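Local coordinates for ferritin like protein (Caulobacter vibrioides, PDB 3HL1) that is of unknown function but has a ferritin-like helical fold and probably binds metal, at residues A[4-14]-A[134-142]; A[148-156]-A[192-203]. All coordinates share one frame; numbering follows the deposited sequence.

Contact 1 of 2, residues A[4-14]-A[134-142]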
loop_
_atom_site.group_PDB
_atom_site.type_symbol
_atom_site.label_atom_id
_atom_site.label_comp_id
_atom_site.label_asym_id
_atom_site.label_seq_id
_atom_site.Cartn_x
_atom_site.Cartn_y
_atom_site.Cartn_z
ATOM N N PRO A 4 -23.676 3.804 13.184
ATOM C CA PRO A 4 -23.279 2.415 13.549
ATOM C C PRO A 4 -22.196 2.347 14.657
ATOM O O PRO A 4 -21.184 3.009 14.507
ATOM C CB PRO A 4 -22.729 1.851 12.222
ATOM C CG PRO A 4 -23.331 2.739 11.144
ATOM C CD PRO A 4 -23.397 4.100 11.764
ATOM N N VAL A 5 -22.415 1.569 15.730
ATOM C CA VAL A 5 -21.504 1.547 16.890
ATOM C C VAL A 5 -20.296 0.605 16.657
ATOM O O VAL A 5 -20.469 -0.558 16.278
ATOM C CB VAL A 5 -22.193 1.123 18.202
ATOM C CG1 VAL A 5 -21.269 1.426 19.367
ATOM C CG2 VAL A 5 -23.539 1.841 18.395
ATOM N N TRP A 6 -19.093 1.138 16.840
ATOM C CA TRP A 6 -17.853 0.403 16.612
ATOM C C TRP A 6 -17.321 -0.127 17.912
ATOM O O TRP A 6 -17.323 0.584 18.899
ATOM C CB TRP A 6 -16.782 1.328 15.997
ATOM C CG TRP A 6 -16.935 1.440 14.530
ATOM C CD1 TRP A 6 -18.041 1.912 13.870
ATOM C CD2 TRP A 6 -15.999 1.029 13.514
ATOM N NE1 TRP A 6 -17.851 1.830 12.512
ATOM C CE2 TRP A 6 -16.599 1.323 12.256
ATOM C CE3 TRP A 6 -14.710 0.458 13.543
ATOM C CZ2 TRP A 6 -15.974 1.042 11.040
ATOM C CZ3 TRP A 6 -14.083 0.191 12.357
ATOM C CH2 TRP A 6 -14.706 0.494 11.101
ATOM N N THR A 7 -16.829 -1.350 17.898
ATOM C CA THR A 7 -16.101 -1.910 19.011
ATOM C C THR A 7 -14.582 -1.744 18.785
ATOM O O THR A 7 -14.115 -1.630 17.658
ATOM C CB THR A 7 -16.452 -3.406 19.267
ATOM O OG1 THR A 7 -15.931 -4.248 18.245
ATOM C CG2 THR A 7 -17.970 -3.634 19.403
ATOM N N LEU A 8 -13.842 -1.712 19.877
ATOM C CA LEU A 8 -12.397 -1.595 19.830
ATOM C C LEU A 8 -11.725 -2.738 19.041
ATOM O O LEU A 8 -10.874 -2.476 18.196
ATOM C CB LEU A 8 -11.791 -1.393 21.232
ATOM C CG LEU A 8 -10.311 -0.925 21.236
ATOM C CD1 LEU A 8 -10.100 0.414 20.459
ATOM C CD2 LEU A 8 -9.738 -0.860 22.654
ATOM N N PRO A 9 -12.123 -3.999 19.263
ATOM C CA PRO A 9 -11.532 -5.055 18.428
ATOM C C PRO A 9 -11.739 -4.887 16.914
ATOM O O PRO A 9 -10.820 -5.171 16.111
ATOM C CB PRO A 9 -12.144 -6.349 18.989
ATOM C CG PRO A 9 -12.608 -6.004 20.383
ATOM C CD PRO A 9 -13.000 -4.540 20.331
ATOM N N ARG A 10 -12.900 -4.431 16.511
ATOM C CA ARG A 10 -13.190 -4.216 15.113
ATOM C C ARG A 10 -12.421 -3.044 14.548
ATOM O O ARG A 10 -12.019 -3.073 13.392
ATOM C CB ARG A 10 -14.706 -4.062 14.908
ATOM C CG ARG A 10 -15.504 -5.345 15.213
ATOM C CD ARG A 10 -15.768 -6.215 13.999
ATOM N NE ARG A 10 -16.466 -7.486 14.287
ATOM C CZ ARG A 10 -17.754 -7.631 14.667
ATOM N NH1 ARG A 10 -18.562 -6.587 14.839
ATOM N NH2 ARG A 10 -18.255 -8.853 14.888
ATOM N N LEU A 11 -12.212 -2.015 15.358
ATOM C CA LEU A 11 -11.384 -0.862 14.934
ATOM C C LEU A 11 -9.991 -1.385 14.700
ATOM O O LEU A 11 -9.412 -1.158 13.621
ATOM C CB LEU A 11 -11.408 0.268 15.977
ATOM C CG LEU A 11 -10.481 1.443 15.603
ATOM C CD1 LEU A 11 -10.969 2.030 14.287
ATOM C CD2 LEU A 11 -10.457 2.471 16.697
ATOM N N TYR A 12 -9.474 -2.177 15.635
ATOM C CA TYR A 12 -8.140 -2.800 15.487
ATOM C C TYR A 12 -8.014 -3.674 14.220
ATOM O O TYR A 12 -7.007 -3.608 13.467
ATOM C CB TYR A 12 -7.808 -3.601 16.767
ATOM C CG TYR A 12 -7.451 -2.769 18.003
ATOM C CD1 TYR A 12 -7.480 -1.359 18.010
ATOM C CD2 TYR A 12 -7.104 -3.403 19.172
ATOM C CE1 TYR A 12 -7.129 -0.625 19.161
ATOM C CE2 TYR A 12 -6.750 -2.712 20.267
ATOM C CZ TYR A 12 -6.753 -1.339 20.291
ATOM O OH TYR A 12 -6.388 -0.733 21.473
ATOM N N GLN A 13 -9.052 -4.483 13.966
ATOM C CA GLN A 13 -9.096 -5.280 12.754
ATOM C C GLN A 13 -9.045 -4.409 11.497
ATOM O O GLN A 13 -8.362 -4.737 10.532
ATOM C CB GLN A 13 -10.364 -6.115 12.735
ATOM C CG GLN A 13 -10.257 -7.322 13.565
ATOM C CD GLN A 13 -11.450 -8.269 13.395
ATOM O OE1 GLN A 13 -12.481 -8.121 14.026
ATOM N NE2 GLN A 13 -11.268 -9.249 12.571
ATOM N N HIS A 14 -9.720 -3.262 11.538
ATOM C CA HIS A 14 -9.680 -2.336 10.399
ATOM C C HIS A 14 -8.321 -1.634 10.238
ATOM O O HIS A 14 -7.918 -1.353 9.126
ATOM C CB HIS A 14 -10.812 -1.343 10.433
ATOM C CG HIS A 14 -12.138 -1.910 10.005
ATOM N ND1 HIS A 14 -12.897 -2.719 10.820
ATOM C CD2 HIS A 14 -12.812 -1.834 8.831
ATOM C CE1 HIS A 14 -13.999 -3.091 10.180
ATOM N NE2 HIS A 14 -13.961 -2.589 8.961
ATOM N N LEU A 134 -20.652 1.924 6.795
ATOM C CA LEU A 134 -19.968 2.318 8.026
ATOM C C LEU A 134 -20.055 1.277 9.144
ATOM O O LEU A 134 -19.573 1.547 10.270
ATOM C CB LEU A 134 -20.504 3.686 8.526
ATOM C CG LEU A 134 -20.415 4.840 7.505
ATOM C CD1 LEU A 134 -21.032 6.111 8.069
ATOM C CD2 LEU A 134 -18.964 5.069 7.077
ATOM N N ALA A 135 -20.652 0.125 8.874
ATOM C CA ALA A 135 -20.803 -0.929 9.872
ATOM C C ALA A 135 -19.389 -1.535 10.234
ATOM O O ALA A 135 -18.527 -1.688 9.363
ATOM C CB ALA A 135 -21.743 -1.996 9.346
ATOM N N ASP A 136 -19.147 -1.821 11.516
ATOM C CA ASP A 136 -17.809 -2.265 11.930
ATOM C C ASP A 136 -17.498 -3.717 11.544
ATOM O O ASP A 136 -16.352 -4.160 11.703
ATOM C CB ASP A 136 -17.564 -2.001 13.435
ATOM C CG ASP A 136 -18.286 -2.984 14.375
ATOM O OD1 ASP A 136 -19.104 -3.834 13.958
ATOM O OD2 ASP A 136 -18.019 -2.872 15.584
ATOM N N ASP A 137 -18.478 -4.428 10.990
ATOM C CA ASP A 137 -18.257 -5.801 10.501
ATOM C C ASP A 137 -18.011 -5.925 9.001
ATOM O O ASP A 137 -17.855 -7.028 8.497
ATOM C CB ASP A 137 -19.376 -6.754 10.953
ATOM C CG ASP A 137 -20.781 -6.322 10.506
ATOM O OD1 ASP A 137 -20.952 -5.318 9.774
ATOM O OD2 ASP A 137 -21.740 -7.015 10.926
ATOM N N VAL A 138 -17.968 -4.791 8.302
ATOM C CA VAL A 138 -17.637 -4.755 6.886
ATOM C C VAL A 138 -16.143 -4.975 6.707
ATOM O O VAL A 138 -15.343 -4.347 7.384
ATOM C CB VAL A 138 -17.998 -3.392 6.264
ATOM C CG1 VAL A 138 -17.610 -3.335 4.811
ATOM C CG2 VAL A 138 -19.485 -3.150 6.433
ATOM N N THR A 139 -15.801 -5.861 5.796
ATOM C CA THR A 139 -14.425 -6.170 5.483
ATOM C C THR A 139 -14.015 -5.731 4.061
ATOM O O THR A 139 -12.827 -5.551 3.817
ATOM C CB THR A 139 -14.094 -7.698 5.667
ATOM O OG1 THR A 139 -12.749 -7.939 5.209
ATOM C CG2 THR A 139 -15.039 -8.563 4.883
ATOM N N ASP A 140 -14.980 -5.606 3.146
ATOM C CA ASP A 140 -14.740 -5.224 1.775
ATOM C C ASP A 140 -15.427 -3.916 1.443
ATOM O O ASP A 140 -16.601 -3.664 1.788
ATOM C CB ASP A 140 -15.219 -6.292 0.802
ATOM C CG ASP A 140 -14.363 -7.556 0.815
ATOM O OD1 ASP A 140 -13.150 -7.460 0.924
ATOM O OD2 ASP A 140 -14.915 -8.661 0.607
ATOM N N TYR A 141 -14.692 -3.077 0.730
ATOM C CA TYR A 141 -15.183 -1.774 0.348
ATOM C C TYR A 141 -15.009 -1.567 -1.170
ATOM O O TYR A 141 -14.267 -2.280 -1.828
ATOM C CB TYR A 141 -14.409 -0.705 1.171
ATOM C CG TYR A 141 -14.537 -0.816 2.678
ATOM C CD1 TYR A 141 -13.658 -1.596 3.444
ATOM C CD2 TYR A 141 -15.537 -0.142 3.344
ATOM C CE1 TYR A 141 -13.807 -1.700 4.799
ATOM C CE2 TYR A 141 -15.676 -0.218 4.711
ATOM C CZ TYR A 141 -14.814 -1.002 5.439
ATOM O OH TYR A 141 -15.019 -1.053 6.807
ATOM N N GLY A 142 -15.685 -0.558 -1.719
ATOM C CA GLY A 142 -15.601 -0.286 -3.151
ATOM C C GLY A 142 -14.391 0.506 -3.599
ATOM O O GLY A 142 -14.122 0.615 -4.779
HETATM O O HOH W 1 -21.106 -1.076 13.427
#

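Contact 2 of 2, residues A[148-156]-A[192-203]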
loop_
_atom_site.group_PDB
_atom_site.type_symbol
_atom_site.label_atom_id
_atom_site.label_comp_id
_atom_site.label_asym_id
_atom_site.label_seq_id
_atom_site.Cartn_x
_atom_site.Cartn_y
_atom_site.Cartn_z
ATOM N N TYR A 148 -11.202 4.195 4.274
ATOM C CA TYR A 148 -10.826 5.265 5.193
ATOM C C TYR A 148 -11.978 6.073 5.758
ATOM O O TYR A 148 -11.876 6.523 6.898
ATOM C CB TYR A 148 -9.714 6.156 4.636
ATOM C CG TYR A 148 -8.383 5.444 4.655
ATOM C CD1 TYR A 148 -7.752 5.135 5.869
ATOM C CD2 TYR A 148 -7.760 5.031 3.492
ATOM C CE1 TYR A 148 -6.539 4.459 5.896
ATOM C CE2 TYR A 148 -6.524 4.361 3.521
ATOM C CZ TYR A 148 -5.937 4.075 4.739
ATOM O OH TYR A 148 -4.764 3.403 4.795
ATOM N N ASP A 149 -13.059 6.267 4.992
ATOM C CA ASP A 149 -14.271 6.835 5.544
ATOM C C ASP A 149 -14.838 6.081 6.755
ATOM O O ASP A 149 -15.266 6.705 7.753
ATOM C CB ASP A 149 -15.376 6.803 4.492
ATOM C CG ASP A 149 -15.338 7.964 3.546
ATOM O OD1 ASP A 149 -14.511 8.884 3.684
ATOM O OD2 ASP A 149 -16.199 7.943 2.655
ATOM N N ALA A 150 -14.957 4.758 6.608
ATOM C CA ALA A 150 -15.396 3.866 7.702
ATOM C C ALA A 150 -14.426 3.979 8.870
ATOM O O ALA A 150 -14.824 4.119 10.033
ATOM C CB ALA A 150 -15.470 2.439 7.217
ATOM N N LEU A 151 -13.136 3.913 8.582
ATOM C CA LEU A 151 -12.145 4.032 9.654
ATOM C C LEU A 151 -12.296 5.333 10.486
ATOM O O LEU A 151 -12.271 5.311 11.690
ATOM C CB LEU A 151 -10.751 3.934 9.065
ATOM C CG LEU A 151 -9.681 3.584 10.092
ATOM C CD1 LEU A 151 -9.743 2.110 10.492
ATOM C CD2 LEU A 151 -8.272 3.971 9.540
ATOM N N ARG A 152 -12.505 6.467 9.834
ATOM C CA ARG A 152 -12.784 7.734 10.566
ATOM C C ARG A 152 -13.973 7.654 11.555
ATOM O O ARG A 152 -13.927 8.226 12.640
ATOM C CB ARG A 152 -13.100 8.872 9.595
ATOM C CG ARG A 152 -11.960 9.327 8.765
ATOM C CD ARG A 152 -12.431 10.533 7.916
ATOM N NE ARG A 152 -11.364 10.995 7.039
ATOM C CZ ARG A 152 -11.271 10.713 5.744
ATOM N NH1 ARG A 152 -12.148 9.922 5.143
ATOM N NH2 ARG A 152 -10.258 11.193 5.043
ATOM N N VAL A 153 -14.996 6.896 11.218
ATOM C CA VAL A 153 -16.149 6.714 12.107
ATOM C C VAL A 153 -15.778 5.944 13.363
ATOM O O VAL A 153 -16.084 6.396 14.484
ATOM C CB VAL A 153 -17.372 6.069 11.362
ATOM C CG1 VAL A 153 -18.537 5.726 12.327
ATOM C CG2 VAL A 153 -17.849 7.016 10.278
ATOM N N GLY A 154 -15.099 4.803 13.205
ATOM C CA GLY A 154 -14.618 4.067 14.372
ATOM C C GLY A 154 -13.678 4.887 15.228
ATOM O O GLY A 154 -13.781 4.872 16.453
HETATM N N MSE A 155 -12.747 5.574 14.569
HETATM C CA MSE A 155 -11.754 6.416 15.213
HETATM C C MSE A 155 -12.408 7.517 16.063
HETATM O O MSE A 155 -11.975 7.807 17.180
HETATM C CB MSE A 155 -10.855 7.057 14.147
HETATM C CG MSE A 155 -9.808 6.123 13.606
HETATM SE SE MSE A 155 -8.927 6.898 12.021
HETATM C CE MSE A 155 -8.093 8.458 12.815
ATOM N N GLU A 156 -13.449 8.122 15.535
ATOM C CA GLU A 156 -14.154 9.141 16.281
ATOM C C GLU A 156 -14.859 8.596 17.497
ATOM O O GLU A 156 -14.787 9.162 18.580
ATOM C CB GLU A 156 -15.186 9.817 15.397
ATOM C CG GLU A 156 -15.571 11.183 15.913
ATOM C CD GLU A 156 -17.002 11.312 16.165
ATOM O OE1 GLU A 156 -17.487 10.566 17.044
ATOM O OE2 GLU A 156 -17.635 12.172 15.502
ATOM N N PHE A 192 -6.971 12.505 18.523
ATOM C CA PHE A 192 -7.895 12.064 17.498
ATOM C C PHE A 192 -7.878 13.042 16.309
ATOM O O PHE A 192 -7.841 12.623 15.157
ATOM C CB PHE A 192 -9.322 11.901 18.027
ATOM C CG PHE A 192 -10.360 11.929 16.941
ATOM C CD1 PHE A 192 -10.439 10.915 15.999
ATOM C CD2 PHE A 192 -11.235 12.985 16.831
ATOM C CE1 PHE A 192 -11.386 10.948 14.995
ATOM C CE2 PHE A 192 -12.169 13.027 15.816
ATOM C CZ PHE A 192 -12.262 12.007 14.920
ATOM N N LEU A 193 -7.915 14.351 16.595
ATOM C CA LEU A 193 -7.825 15.360 15.526
ATOM C C LEU A 193 -6.495 15.270 14.714
ATOM O O LEU A 193 -6.508 15.415 13.479
ATOM C CB LEU A 193 -8.060 16.770 16.088
ATOM C CG LEU A 193 -9.475 17.013 16.635
ATOM C CD1 LEU A 193 -9.653 18.345 17.339
ATOM C CD2 LEU A 193 -10.467 16.818 15.475
ATOM N N GLN A 194 -5.378 15.009 15.383
ATOM C CA GLN A 194 -4.102 14.755 14.688
ATOM C C GLN A 194 -4.185 13.516 13.807
ATOM O O GLN A 194 -3.695 13.504 12.677
ATOM C CB GLN A 194 -2.972 14.549 15.676
ATOM C CG GLN A 194 -2.678 15.742 16.533
ATOM C CD GLN A 194 -1.573 15.508 17.487
ATOM O OE1 GLN A 194 -1.545 14.493 18.161
ATOM N NE2 GLN A 194 -0.640 16.449 17.571
ATOM N N ALA A 195 -4.776 12.448 14.348
ATOM C CA ALA A 195 -4.955 11.168 13.613
ATOM C C ALA A 195 -5.753 11.395 12.344
ATOM O O ALA A 195 -5.453 10.827 11.303
ATOM C CB ALA A 195 -5.657 10.116 14.519
ATOM N N LEU A 196 -6.783 12.228 12.427
ATOM C CA LEU A 196 -7.616 12.557 11.262
ATOM C C LEU A 196 -6.803 13.247 10.174
ATOM O O LEU A 196 -7.007 13.021 8.987
ATOM C CB LEU A 196 -8.792 13.476 11.637
ATOM C CG LEU A 196 -10.079 12.879 12.200
ATOM C CD1 LEU A 196 -11.114 14.031 12.382
ATOM C CD2 LEU A 196 -10.649 11.745 11.337
ATOM N N THR A 197 -5.878 14.098 10.584
ATOM C CA THR A 197 -5.024 14.758 9.616
ATOM C C THR A 197 -4.205 13.724 8.879
ATOM O O THR A 197 -4.068 13.799 7.675
ATOM C CB THR A 197 -4.137 15.778 10.334
ATOM O OG1 THR A 197 -4.992 16.718 11.011
ATOM C CG2 THR A 197 -3.165 16.468 9.373
ATOM N N LEU A 198 -3.647 12.760 9.614
ATOM C CA LEU A 198 -2.867 11.680 8.986
ATOM C C LEU A 198 -3.715 10.892 7.999
ATOM O O LEU A 198 -3.230 10.574 6.900
ATOM C CB LEU A 198 -2.206 10.770 10.016
ATOM C CG LEU A 198 -1.327 11.396 11.097
ATOM C CD1 LEU A 198 -0.622 10.308 11.871
ATOM C CD2 LEU A 198 -0.412 12.384 10.523
ATOM N N VAL A 199 -4.978 10.589 8.343
ATOM C CA VAL A 199 -5.874 9.935 7.362
ATOM C C VAL A 199 -6.057 10.784 6.096
ATOM O O VAL A 199 -6.023 10.257 4.977
ATOM C CB VAL A 199 -7.239 9.561 7.949
ATOM C CG1 VAL A 199 -8.185 8.991 6.854
ATOM C CG2 VAL A 199 -7.069 8.552 9.075
ATOM N N ASP A 200 -6.233 12.093 6.274
ATOM C CA ASP A 200 -6.408 13.039 5.145
ATOM C C ASP A 200 -5.225 13.080 4.204
ATOM O O ASP A 200 -5.410 13.039 3.022
ATOM C CB ASP A 200 -6.738 14.463 5.634
ATOM C CG ASP A 200 -8.198 14.600 6.044
ATOM O OD1 ASP A 200 -9.033 13.740 5.644
ATOM O OD2 ASP A 200 -8.519 15.550 6.776
ATOM N N ILE A 201 -4.011 13.084 4.749
ATOM C CA ILE A 201 -2.813 12.958 3.946
ATOM C C ILE A 201 -2.794 11.677 3.129
ATOM O O ILE A 201 -2.409 11.723 1.988
ATOM C CB ILE A 201 -1.528 12.981 4.822
ATOM C CG1 ILE A 201 -1.324 14.354 5.470
ATOM C CG2 ILE A 201 -0.291 12.604 3.959
ATOM C CD1 ILE A 201 -0.437 14.329 6.693
ATOM N N ILE A 202 -3.170 10.527 3.725
ATOM C CA ILE A 202 -3.206 9.252 3.038
ATOM C C ILE A 202 -4.181 9.255 1.856
ATOM O O ILE A 202 -3.835 8.839 0.743
ATOM C CB ILE A 202 -3.604 8.083 4.006
ATOM C CG1 ILE A 202 -2.529 7.846 5.075
ATOM C CG2 ILE A 202 -3.798 6.792 3.203
ATOM C CD1 ILE A 202 -2.961 6.902 6.217
ATOM N N VAL A 203 -5.410 9.693 2.118
ATOM C CA VAL A 203 -6.462 9.686 1.109
ATOM C C VAL A 203 -6.202 10.736 0.003
ATOM O O VAL A 203 -6.392 10.428 -1.176
ATOM C CB VAL A 203 -7.822 9.928 1.728
ATOM C CG1 VAL A 203 -8.899 10.018 0.635
ATOM C CG2 VAL A 203 -8.142 8.757 2.710
HETATM O O HOH W 2 -9.757 12.794 7.879
#

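Contact 1 of 2, residues A[4-14]-A[134-142]
Pro4 and Trp6 run close beside the type I turn of Ala135 to Val138, with the CA atoms of Trp6 and Asp136 5.4 Å apart, before the first segment enters its helix and brings His14 alongside the extended loop that follows the turn. Asp136 carries most of the contact. Its CB lies over the five-membered ring of Trp6, 3.5 Å from the centroid, a CH-pi contact, while the indole NE1 reaches past to Leu134 O at 2.8 Å. With chi1 at 76°, the Asp136 carboxylate is turned to the start of the helix: OD2 takes the backbone N of Thr7, the N-cap residue, at 3.0 Å. OD1 forms a salt bridge with Arg10 NH1 at 2.9 Å, approached from above the carboxylate plane, the two planar groups standing nearly perpendicular (86°). Asp137 CB lies over one face of that guanidinium, toward its rim. His14 is held at both nitrogens. ND1 gives a straight bond (166°) to Arg10 O in its own helix, and NE2 reaches Val138 O at 2.7 Å and makes a weak, strongly bent bond to Tyr141 OH. A water links Val5 O to Asp136 N. Two N-H groups donating to carbonyls fix the imidazole's rotation and are consistent with a doubly protonated His14, while Asp136, beside the helix N-terminus and paired with Arg10, is probably stabilised as the carboxylate.

Contact 2 of 2, residues A[148-156]-A[192-203]
Two antiparallel helices of the ferritin-like helical domain, 144-157 and 188-207, pack here, their short segments at 173° with axes 10.7 Å apart. Arg152 and Met155 are the knobs, each set into a hole of four residues on the other helix. Arg152 runs extended from CG to NE, its CG against Leu196 CD2 at 3.8 Å, and lays one face of its guanidinium over Val199 CG1. From there NH2 forms a salt bridge with Asp200 OD1 at 2.9 Å, meeting the oxygen nearly end-on to its C-O bond, and NH1 pairs with Asp149 on its own helix. A water accepts from NE and donates to Leu196 O, tying the arginine to the backbone opposite as well. Met155, present as selenomethionine, bends at its last torsion (chi3 63°), which drops CE onto Ala195 CB at a tight 3.4 Å and leaves SE 3.9 Å from Val199 CG2. At one end Phe192 brings its CZ to Glu156 CG, 3.6 Å away, and its CE1 close to the backbone of Glu156. At the other, Tyr148 CB meets Val203 CG2 at 3.6 Å and the ring's CE2 touches Ile202 CG2 at 3.7 Å; its hydroxyl bonds to Glu22 of helix 8-35. Helix 42-67 adds Ile64 against Met155 and Val199. Knobs-into-holes packing along an apolar seam, edged by the Asp149-Arg152-Asp200 salt-bridge network, is typical of neighbouring antiparallel helices in a bundle such as that of the ferritin-like fold.

Overall arrangement
Contact 1 closes before contact 2 opens along the chain, and their centres are about 14 Å apart on the same side of the molecule. Helix 144-157 joins them: the loop of 134-142 leads into it, and it packs against helix 188-207 in contact 2 while receiving the N-terminal segment on another side. There Trp6 lies against Ala150 and Gly154, with Trp6 CD2 3.4 Å from Gly154 CA, and His14 CB meets Leu151 CD1 at 3.6 Å. Contact 1 thus fastens the beginning of helix 8-35 and the loop to one flank of that helix, and contact 2 adds a further helix, building up one end of the all-helical fold.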